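Local atomic coordinates of adherence and virulence protein A (Streptococcus pneumoniae, PDB entry 6PON), a protein that binds fibronectin and probably helps the pneumococcus adhere to host tissue. Residues K26-V36 against F66-I76; H137-H145 against T155-I163. All blocks are in the same frame, centred on the assembly; numbering follows the deposited sequence.

How the interactions relate
Interaction 1 closes before interaction 2 opens along the chain, and their centres lie about 18 Å apart, on the same side of the chain's centre. The first joins the hairpin of strands 23-28 and 34-41, in a four-stranded antiparallel sheet, to the loop that leads into helix 74-83. The second covers strand 139-142, an outermost strand of the five-stranded antiparallel sheet, with the loop that follows it. The two meet at Phe75, which packs against Glu141 and Ile143, while Gln33 at the hairpin turn touches Lys144. Helix 74-83 thus touches both sheets: its first turn meets the hairpin and also strand 139-142, all within one NFACT-family region.

Interaction 1: residues K26-V36 against F66-I76; sequences KINQPFEQELV and FENPAQPSTFI
Pro30 and Asn68 mark the nearest approach of the two backbones, CA to CA 4.8 Å, where the loop 66-73 passes the end of an antiparallel hairpin whose strands pair through Asn28 and Val36. Gln29 carries the polar centre. Its side chain runs fully extended, CG opposite the backbone N (chi1 -180°), and sends the amide across to the start of helix 74-83. Ser73 OG donates to Gln29 OE1 at 2.6 Å, in the carbonyl plane, with a C=O...O angle of 157°. The same hydroxyl caps the helix by accepting from Ile76 N, and a water links Gln29 OE1 to Ser73 N. Gln29 NE2 donates a hydrogen bond back to Glu32 O at 2.6 Å, which fixes the rotation of the amide. Nearer the backbone, Gln29 CB packs on Ile76 CD1 at 3.4 Å. Toward the other end of the loop, the amides of Asn28 and Asn68 lie stacked, their planes only 3° apart, with CG to CG 3.4 Å; a water bridges Asn68 ND2 to Lys26 NZ. Phe66 receives Val36 CG2 over the centre of one face, 3.9 Å from the ring centroid, in a CH-pi contact, and its CB meets Pro30 CB at 3.6 Å. The buried Gln29 amide is therefore gripped at both its oxygen and its nitrogen, and through Ser73 it ties the hairpin directly to the helix cap.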
loop_
_atom_site.group_PDB
_atom_site.type_symbol
_atom_site.label_atom_id
_atom_site.label_comp_id
_atom_site.label_asym_id
_atom_site.label_seq_id
_atom_site.Cartn_x
_atom_site.Cartn_y
_atom_site.Cartn_z
ATOM N N LYS B 26 -4.406 46.200 -16.807
ATOM C CA LYS B 26 -5.605 46.817 -16.263
ATOM C C LYS B 26 -5.874 46.212 -14.891
ATOM O O LYS B 26 -5.603 45.032 -14.662
ATOM C CB LYS B 26 -6.794 46.633 -17.216
ATOM C CG LYS B 26 -7.879 47.656 -17.035
ATOM C CD LYS B 26 -9.092 47.386 -17.931
ATOM C CE LYS B 26 -10.286 48.296 -17.534
ATOM N NZ LYS B 26 -11.480 48.137 -18.432
ATOM N N ILE B 27 -6.374 47.035 -13.971
ATOM C CA ILE B 27 -6.543 46.639 -12.581
ATOM C C ILE B 27 -7.870 47.209 -12.098
ATOM O O ILE B 27 -8.050 48.432 -12.074
ATOM C CB ILE B 27 -5.375 47.136 -11.701
ATOM C CG1 ILE B 27 -4.056 46.466 -12.087
ATOM C CG2 ILE B 27 -5.634 46.890 -10.240
ATOM C CD1 ILE B 27 -2.971 47.468 -12.494
ATOM N N ASN B 28 -8.798 46.334 -11.711
ATOM C CA ASN B 28 -10.109 46.749 -11.221
ATOM C C ASN B 28 -10.534 45.899 -10.029
ATOM O O ASN B 28 -10.023 44.796 -9.803
ATOM C CB ASN B 28 -11.182 46.651 -12.301
ATOM C CG ASN B 28 -10.869 47.506 -13.499
ATOM O OD1 ASN B 28 -10.152 47.076 -14.400
ATOM N ND2 ASN B 28 -11.386 48.738 -13.511
ATOM N N GLN B 29 -11.504 46.442 -9.282
ATOM C CA GLN B 29 -12.121 45.841 -8.102
ATOM C C GLN B 29 -13.625 45.729 -8.360
ATOM O O GLN B 29 -14.409 46.560 -7.875
ATOM C CB GLN B 29 -11.829 46.692 -6.867
ATOM C CG GLN B 29 -12.393 46.222 -5.539
ATOM C CD GLN B 29 -11.974 47.133 -4.381
ATOM O OE1 GLN B 29 -11.380 48.194 -4.604
ATOM N NE2 GLN B 29 -12.274 46.718 -3.144
ATOM N N PRO B 30 -14.069 44.725 -9.132
ATOM C CA PRO B 30 -15.514 44.634 -9.435
ATOM C C PRO B 30 -16.380 44.437 -8.204
ATOM O O PRO B 30 -17.448 45.050 -8.105
ATOM C CB PRO B 30 -15.615 43.446 -10.409
ATOM C CG PRO B 30 -14.310 42.764 -10.371
ATOM C CD PRO B 30 -13.270 43.720 -9.859
ATOM N N PHE B 31 -15.951 43.619 -7.251
ATOM C CA PHE B 31 -16.639 43.509 -5.973
ATOM C C PHE B 31 -15.684 43.915 -4.861
ATOM O O PHE B 31 -14.476 44.048 -5.077
ATOM C CB PHE B 31 -17.177 42.093 -5.762
ATOM C CG PHE B 31 -18.115 41.661 -6.841
ATOM C CD1 PHE B 31 -19.429 42.105 -6.846
ATOM C CD2 PHE B 31 -17.675 40.848 -7.878
ATOM C CE1 PHE B 31 -20.304 41.717 -7.857
ATOM C CE2 PHE B 31 -18.534 40.456 -8.886
ATOM C CZ PHE B 31 -19.853 40.895 -8.880
ATOM N N GLU B 32 -16.240 44.109 -3.660
ATOM C CA GLU B 32 -15.460 44.698 -2.575
ATOM C C GLU B 32 -14.192 43.901 -2.295
ATOM O O GLU B 32 -13.105 44.475 -2.139
ATOM C CB GLU B 32 -16.315 44.815 -1.311
ATOM C CG GLU B 32 -15.807 45.863 -0.336
ATOM C CD GLU B 32 -16.151 47.285 -0.774
ATOM O OE1 GLU B 32 -17.010 47.924 -0.126
ATOM O OE2 GLU B 32 -15.578 47.776 -1.773
ATOM N N GLN B 33 -14.299 42.576 -2.245
ATOM C CA GLN B 33 -13.160 41.750 -1.878
ATOM C C GLN B 33 -12.619 40.968 -3.063
ATOM O O GLN B 33 -12.057 39.882 -2.896
ATOM C CB GLN B 33 -13.524 40.799 -0.748
ATOM C CG GLN B 33 -14.477 41.384 0.283
ATOM C CD GLN B 33 -15.106 40.286 1.113
ATOM O OE1 GLN B 33 -14.476 39.766 2.044
ATOM N NE2 GLN B 33 -16.342 39.894 0.759
ATOM N N GLU B 34 -12.787 41.493 -4.267
ATOM C CA GLU B 34 -12.305 40.802 -5.446
ATOM C C GLU B 34 -11.471 41.741 -6.297
ATOM O O GLU B 34 -11.809 42.913 -6.469
ATOM C CB GLU B 34 -13.474 40.224 -6.249
ATOM C CG GLU B 34 -14.404 39.383 -5.403
ATOM C CD GLU B 34 -15.099 38.300 -6.190
ATOM O OE1 GLU B 34 -15.528 37.311 -5.557
ATOM O OE2 GLU B 34 -15.212 38.416 -7.431
ATOM N N LEU B 35 -10.374 41.217 -6.826
ATOM C CA LEU B 35 -9.443 41.967 -7.654
ATOM C C LEU B 35 -9.278 41.226 -8.972
ATOM O O LEU B 35 -9.043 40.014 -8.972
ATOM C CB LEU B 35 -8.087 42.122 -6.940
ATOM C CG LEU B 35 -6.928 42.725 -7.730
ATOM C CD1 LEU B 35 -7.180 44.221 -7.980
ATOM C CD2 LEU B 35 -5.580 42.474 -7.050
ATOM N N VAL B 36 -9.386 41.950 -10.086
ATOM C CA VAL B 36 -9.234 41.392 -11.425
ATOM C C VAL B 36 -8.134 42.144 -12.166
ATOM O O VAL B 36 -8.165 43.375 -12.252
ATOM C CB VAL B 36 -10.553 41.444 -12.214
ATOM C CG1 VAL B 36 -10.349 40.924 -13.634
ATOM C CG2 VAL B 36 -11.602 40.621 -11.511
ATOM N N PHE B 66 -16.742 41.588 -15.990
ATOM C CA PHE B 66 -17.093 42.221 -14.734
ATOM C C PHE B 66 -17.501 43.650 -15.014
ATOM O O PHE B 66 -16.971 44.285 -15.926
ATOM C CB PHE B 66 -15.923 42.187 -13.744
ATOM C CG PHE B 66 -15.377 40.800 -13.488
ATOM C CD1 PHE B 66 -15.802 40.065 -12.395
ATOM C CD2 PHE B 66 -14.443 40.236 -14.347
ATOM C CE1 PHE B 66 -15.307 38.803 -12.160
ATOM C CE2 PHE B 66 -13.942 38.963 -14.123
ATOM C CZ PHE B 66 -14.371 38.247 -13.020
ATOM N N GLU B 67 -18.453 44.141 -14.229
ATOM C CA GLU B 67 -18.845 45.546 -14.260
ATOM C C GLU B 67 -17.972 46.314 -13.274
ATOM O O GLU B 67 -18.128 46.178 -12.054
ATOM C CB GLU B 67 -20.318 45.709 -13.910
ATOM C CG GLU B 67 -21.173 44.538 -14.326
ATOM C CD GLU B 67 -22.606 44.933 -14.548
ATOM O OE1 GLU B 67 -23.080 44.781 -15.698
ATOM O OE2 GLU B 67 -23.247 45.409 -13.580
ATOM N N ASN B 68 -17.067 47.127 -13.796
ATOM C CA ASN B 68 -16.189 47.879 -12.926
ATOM C C ASN B 68 -16.952 49.026 -12.272
ATOM O O ASN B 68 -17.988 49.463 -12.778
ATOM C CB ASN B 68 -14.994 48.402 -13.708
ATOM C CG ASN B 68 -14.148 47.277 -14.265
ATOM O OD1 ASN B 68 -14.007 46.233 -13.621
ATOM N ND2 ASN B 68 -13.600 47.467 -15.473
ATOM N N PRO B 69 -16.490 49.495 -11.119
ATOM C CA PRO B 69 -17.134 50.651 -10.484
ATOM C C PRO B 69 -16.783 51.940 -11.220
ATOM O O PRO B 69 -15.875 51.995 -12.051
ATOM C CB PRO B 69 -16.597 50.643 -9.042
ATOM C CG PRO B 69 -15.412 49.720 -9.047
ATOM C CD PRO B 69 -15.541 48.793 -10.227
ATOM N N ALA B 70 -17.539 52.992 -10.898
ATOM C CA ALA B 70 -17.403 54.269 -11.593
ATOM C C ALA B 70 -16.074 54.936 -11.277
ATOM O O ALA B 70 -15.482 55.598 -12.137
ATOM C CB ALA B 70 -18.561 55.194 -11.215
ATOM N N GLN B 71 -15.598 54.791 -10.047
ATOM C CA GLN B 71 -14.335 55.372 -9.636
ATOM C C GLN B 71 -13.523 54.338 -8.872
ATOM O O GLN B 71 -14.079 53.590 -8.064
ATOM C CB GLN B 71 -14.559 56.605 -8.748
ATOM C CG GLN B 71 -15.279 57.736 -9.413
ATOM C CD GLN B 71 -14.462 58.402 -10.515
ATOM O OE1 GLN B 71 -13.312 58.026 -10.791
ATOM N NE2 GLN B 71 -15.063 59.391 -11.163
ATOM N N PRO B 72 -12.212 54.272 -9.095
ATOM C CA PRO B 72 -11.390 53.327 -8.328
ATOM C C PRO B 72 -11.330 53.723 -6.862
ATOM O O PRO B 72 -11.218 54.901 -6.520
ATOM C CB PRO B 72 -10.012 53.431 -8.992
ATOM C CG PRO B 72 -9.990 54.785 -9.582
ATOM C CD PRO B 72 -11.404 55.088 -10.017
ATOM N N SER B 73 -11.429 52.727 -5.994
ATOM C CA SER B 73 -11.259 52.961 -4.574
ATOM C C SER B 73 -9.841 53.440 -4.290
ATOM O O SER B 73 -8.947 53.343 -5.130
ATOM C CB SER B 73 -11.523 51.682 -3.784
ATOM O OG SER B 73 -10.627 50.653 -4.189
ATOM N N THR B 74 -9.634 53.925 -3.062
ATOM C CA THR B 74 -8.272 54.165 -2.593
ATOM C C THR B 74 -7.402 52.923 -2.791
ATOM O O THR B 74 -6.258 53.020 -3.251
ATOM C CB THR B 74 -8.298 54.587 -1.115
ATOM O OG1 THR B 74 -8.978 55.839 -0.974
ATOM C CG2 THR B 74 -6.884 54.733 -0.551
ATOM N N PHE B 75 -7.943 51.742 -2.464
ATOM C CA PHE B 75 -7.188 50.504 -2.617
ATOM C C PHE B 75 -6.660 50.355 -4.033
ATOM O O PHE B 75 -5.497 49.996 -4.234
ATOM C CB PHE B 75 -8.074 49.313 -2.248
ATOM C CG PHE B 75 -7.486 47.950 -2.597
ATOM C CD1 PHE B 75 -6.510 47.362 -1.787
ATOM C CD2 PHE B 75 -7.957 47.238 -3.691
ATOM C CE1 PHE B 75 -6.000 46.111 -2.073
ATOM C CE2 PHE B 75 -7.451 45.990 -3.987
ATOM C CZ PHE B 75 -6.462 45.417 -3.167
ATOM N N ILE B 76 -7.494 50.659 -5.027
ATOM C CA ILE B 76 -7.144 50.362 -6.408
ATOM C C ILE B 76 -6.099 51.335 -6.927
ATOM O O ILE B 76 -5.166 50.939 -7.645
ATOM C CB ILE B 76 -8.406 50.366 -7.282
ATOM C CG1 ILE B 76 -9.262 49.142 -6.951
ATOM C CG2 ILE B 76 -8.020 50.341 -8.760
ATOM C CD1 ILE B 76 -8.655 47.857 -7.460
HETATM O O HOH W 1 -12.992 46.001 -17.749
HETATM O O HOH W 2 -12.464 50.355 -6.708
HETATM O O HOH W 3 -19.314 44.163 -10.445
#

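Interaction 2: residues H137-H145 against T155-I163; sequences HKILEVIKH and TLLPGSTYI
A type II beta turn, Leu157 to Ser160, brings Pro158 and Gly159 up against Ile139 on strand 139-142. Gly159 stands at the third position of the turn, where its positive phi of 90° suits a residue without CB, and its N donates to Ile139 O at 2.8 Å. At the end of the turn, Ile139 N gives a nearly straight bond to Ser160 O, 2.6 Å, and just after it Tyr162 N gives one to His137 O, 2.9 Å. These two flank Lys138 and Thr161, which form a single antiparallel bridge of the non-hydrogen-bonded kind. The loop thus pairs briefly with the start of an outermost strand of the five-stranded sheet, its bridge falling one residue ahead of it, close to a classic beta bulge where Leu140 and Glu141 both face Leu131. Ile139 tucks into the bend of the loop, its CD1 3.8 Å from Tyr162 CA, while the hydroxyl of Tyr162 reaches on to Glu121. From within the bulge, the Glu141 carboxylate gathers two donors: OE2 takes His145 NE2 on its syn lone pair and Val142 N on its anti lone pair, both at 2.6 Å. A bend at chi2 (39°) curls the carboxylate back to them. Pro158 CD lies over one face of the His145 ring, offset toward its rim, 3.5 Å from His145 CE1, in a CH-pi contact. Leu157 CD2 lies beside His145 CB, 3.8 Å away.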
loop_
_atom_site.group_PDB
_atom_site.type_symbol
_atom_site.label_atom_id
_atom_site.label_comp_id
_atom_site.label_asym_id
_atom_site.label_seq_id
_atom_site.Cartn_x
_atom_site.Cartn_y
_atom_site.Cartn_z
ATOM N N HIS B 137 9.243 45.696 2.867
ATOM C CA HIS B 137 8.345 44.666 3.402
ATOM C C HIS B 137 7.148 45.269 4.151
ATOM O O HIS B 137 6.552 44.633 5.034
ATOM C CB HIS B 137 9.109 43.668 4.272
ATOM C CG HIS B 137 10.169 42.925 3.521
ATOM N ND1 HIS B 137 9.874 42.000 2.540
ATOM C CD2 HIS B 137 11.523 42.988 3.583
ATOM C CE1 HIS B 137 10.998 41.517 2.039
ATOM N NE2 HIS B 137 12.013 42.101 2.653
ATOM N N LYS B 138 6.767 46.486 3.774
ATOM C CA LYS B 138 5.596 47.154 4.320
ATOM C C LYS B 138 4.405 46.951 3.393
ATOM O O LYS B 138 4.558 46.916 2.166
ATOM C CB LYS B 138 5.868 48.654 4.517
ATOM C CG LYS B 138 6.893 48.948 5.617
ATOM C CD LYS B 138 7.089 50.446 5.879
ATOM C CE LYS B 138 7.999 50.641 7.104
ATOM N NZ LYS B 138 8.184 52.062 7.539
ATOM N N ILE B 139 3.221 46.803 3.983
ATOM C CA ILE B 139 2.004 46.733 3.182
ATOM C C ILE B 139 1.780 48.072 2.494
ATOM O O ILE B 139 1.610 49.107 3.155
ATOM C CB ILE B 139 0.797 46.351 4.044
ATOM C CG1 ILE B 139 0.899 44.879 4.448
ATOM C CG2 ILE B 139 -0.521 46.630 3.288
ATOM C CD1 ILE B 139 0.803 44.668 5.933
ATOM N N LEU B 140 1.786 48.065 1.161
ATOM C CA LEU B 140 1.414 49.269 0.433
ATOM C C LEU B 140 -0.093 49.504 0.494
ATOM O O LEU B 140 -0.545 50.653 0.582
ATOM C CB LEU B 140 1.909 49.175 -1.007
ATOM C CG LEU B 140 3.441 49.108 -1.123
ATOM C CD1 LEU B 140 3.881 48.564 -2.501
ATOM C CD2 LEU B 140 4.096 50.507 -0.795
ATOM N N GLU B 141 -0.881 48.433 0.476
ATOM C CA GLU B 141 -2.341 48.519 0.512
ATOM C C GLU B 141 -2.894 47.098 0.638
ATOM O O GLU B 141 -2.191 46.115 0.387
ATOM C CB GLU B 141 -2.873 49.254 -0.734
ATOM C CG GLU B 141 -4.336 49.668 -0.769
ATOM C CD GLU B 141 -4.938 50.182 0.542
ATOM O OE1 GLU B 141 -5.282 51.381 0.627
ATOM O OE2 GLU B 141 -5.146 49.374 1.474
ATOM N N VAL B 142 -4.144 46.993 1.073
ATOM C CA VAL B 142 -4.676 45.697 1.461
ATOM C C VAL B 142 -6.193 45.764 1.402
ATOM O O VAL B 142 -6.807 46.706 1.918
ATOM C CB VAL B 142 -4.180 45.276 2.858
ATOM C CG1 VAL B 142 -4.344 46.416 3.856
ATOM C CG2 VAL B 142 -4.940 44.058 3.344
ATOM N N ILE B 143 -6.809 44.760 0.775
ATOM C CA ILE B 143 -8.194 44.916 0.368
ATOM C C ILE B 143 -9.148 44.885 1.550
ATOM O O ILE B 143 -10.243 45.446 1.459
ATOM C CB ILE B 143 -8.548 43.861 -0.688
ATOM C CG1 ILE B 143 -9.610 44.416 -1.639
ATOM C CG2 ILE B 143 -8.985 42.548 -0.026
ATOM C CD1 ILE B 143 -9.867 43.517 -2.818
ATOM N N LYS B 144 -8.766 44.274 2.669
ATOM C CA LYS B 144 -9.580 44.306 3.883
ATOM C C LYS B 144 -8.720 44.829 5.027
ATOM O O LYS B 144 -7.929 44.076 5.603
ATOM C CB LYS B 144 -10.143 42.934 4.215
ATOM C CG LYS B 144 -11.586 42.763 3.783
ATOM C CD LYS B 144 -12.202 41.499 4.378
ATOM C CE LYS B 144 -11.749 40.263 3.643
ATOM N NZ LYS B 144 -11.984 39.021 4.440
ATOM N N HIS B 145 -8.878 46.109 5.364
ATOM C CA HIS B 145 -8.117 46.668 6.476
ATOM C C HIS B 145 -8.549 46.026 7.788
ATOM O O HIS B 145 -9.735 45.781 8.019
ATOM C CB HIS B 145 -8.295 48.181 6.543
ATOM C CG HIS B 145 -7.654 48.913 5.407
ATOM N ND1 HIS B 145 -7.401 50.270 5.441
ATOM C CD2 HIS B 145 -7.217 48.480 4.201
ATOM C CE1 HIS B 145 -6.825 50.637 4.311
ATOM N NE2 HIS B 145 -6.705 49.573 3.538
ATOM N N THR B 155 -1.375 43.572 12.310
ATOM C CA THR B 155 -2.109 44.735 11.858
ATOM C C THR B 155 -2.058 44.736 10.334
ATOM O O THR B 155 -0.974 44.669 9.743
ATOM C CB THR B 155 -1.536 46.008 12.485
ATOM O OG1 THR B 155 -1.688 45.937 13.913
ATOM C CG2 THR B 155 -2.266 47.225 11.993
ATOM N N LEU B 156 -3.231 44.753 9.701
ATOM C CA LEU B 156 -3.323 44.746 8.242
ATOM C C LEU B 156 -3.724 46.145 7.804
ATOM O O LEU B 156 -4.890 46.436 7.548
ATOM C CB LEU B 156 -4.297 43.687 7.740
ATOM C CG LEU B 156 -3.817 42.269 8.049
ATOM C CD1 LEU B 156 -4.653 41.251 7.325
ATOM C CD2 LEU B 156 -2.353 42.112 7.690
ATOM N N LEU B 157 -2.731 47.021 7.716
ATOM C CA LEU B 157 -2.989 48.408 7.367
ATOM C C LEU B 157 -1.827 48.903 6.525
ATOM O O LEU B 157 -0.697 48.436 6.709
ATOM C CB LEU B 157 -3.160 49.287 8.622
ATOM C CG LEU B 157 -4.398 49.127 9.530
ATOM C CD1 LEU B 157 -4.210 49.884 10.836
ATOM C CD2 LEU B 157 -5.692 49.612 8.851
ATOM N N PRO B 158 -2.071 49.809 5.580
ATOM C CA PRO B 158 -0.954 50.430 4.847
ATOM C C PRO B 158 0.117 50.931 5.808
ATOM O O PRO B 158 -0.183 51.495 6.863
ATOM C CB PRO B 158 -1.618 51.589 4.091
ATOM C CG PRO B 158 -3.064 51.181 3.955
ATOM C CD PRO B 158 -3.393 50.290 5.127
ATOM N N GLY B 159 1.378 50.699 5.445
ATOM C CA GLY B 159 2.512 51.102 6.242
ATOM C C GLY B 159 2.985 50.070 7.249
ATOM O O GLY B 159 4.158 50.090 7.628
ATOM N N SER B 160 2.098 49.177 7.701
ATOM C CA SER B 160 2.502 48.093 8.582
ATOM C C SER B 160 3.389 47.106 7.834
ATOM O O SER B 160 3.247 46.898 6.622
ATOM C CB SER B 160 1.281 47.351 9.147
ATOM O OG SER B 160 0.506 48.162 10.019
ATOM N N THR B 161 4.315 46.495 8.576
ATOM C CA THR B 161 5.167 45.457 8.019
ATOM C C THR B 161 4.364 44.174 7.863
ATOM O O THR B 161 3.566 43.817 8.737
ATOM C CB THR B 161 6.374 45.232 8.926
ATOM O OG1 THR B 161 7.044 46.482 9.123
ATOM C CG2 THR B 161 7.345 44.224 8.306
ATOM N N TYR B 162 4.549 43.498 6.729
ATOM C CA TYR B 162 3.746 42.315 6.438
ATOM C C TYR B 162 4.134 41.170 7.358
ATOM O O TYR B 162 5.318 40.892 7.567
ATOM C CB TYR B 162 3.902 41.878 4.976
ATOM C CG TYR B 162 3.175 40.591 4.650
ATOM C CD1 TYR B 162 1.788 40.567 4.493
ATOM C CD2 TYR B 162 3.865 39.393 4.520
ATOM C CE1 TYR B 162 1.111 39.377 4.204
ATOM C CE2 TYR B 162 3.205 38.207 4.234
ATOM C CZ TYR B 162 1.831 38.204 4.081
ATOM O OH TYR B 162 1.187 37.014 3.788
ATOM N N ILE B 163 3.125 40.500 7.905
ATOM C CA ILE B 163 3.314 39.289 8.688
ATOM C C ILE B 163 2.463 38.198 8.066
ATOM O O ILE B 163 1.269 38.413 7.811
ATOM C CB ILE B 163 2.913 39.477 10.163
ATOM C CG1 ILE B 163 3.578 40.719 10.770
ATOM C CG2 ILE B 163 3.254 38.216 10.937
ATOM C CD1 ILE B 163 2.898 41.220 12.055
#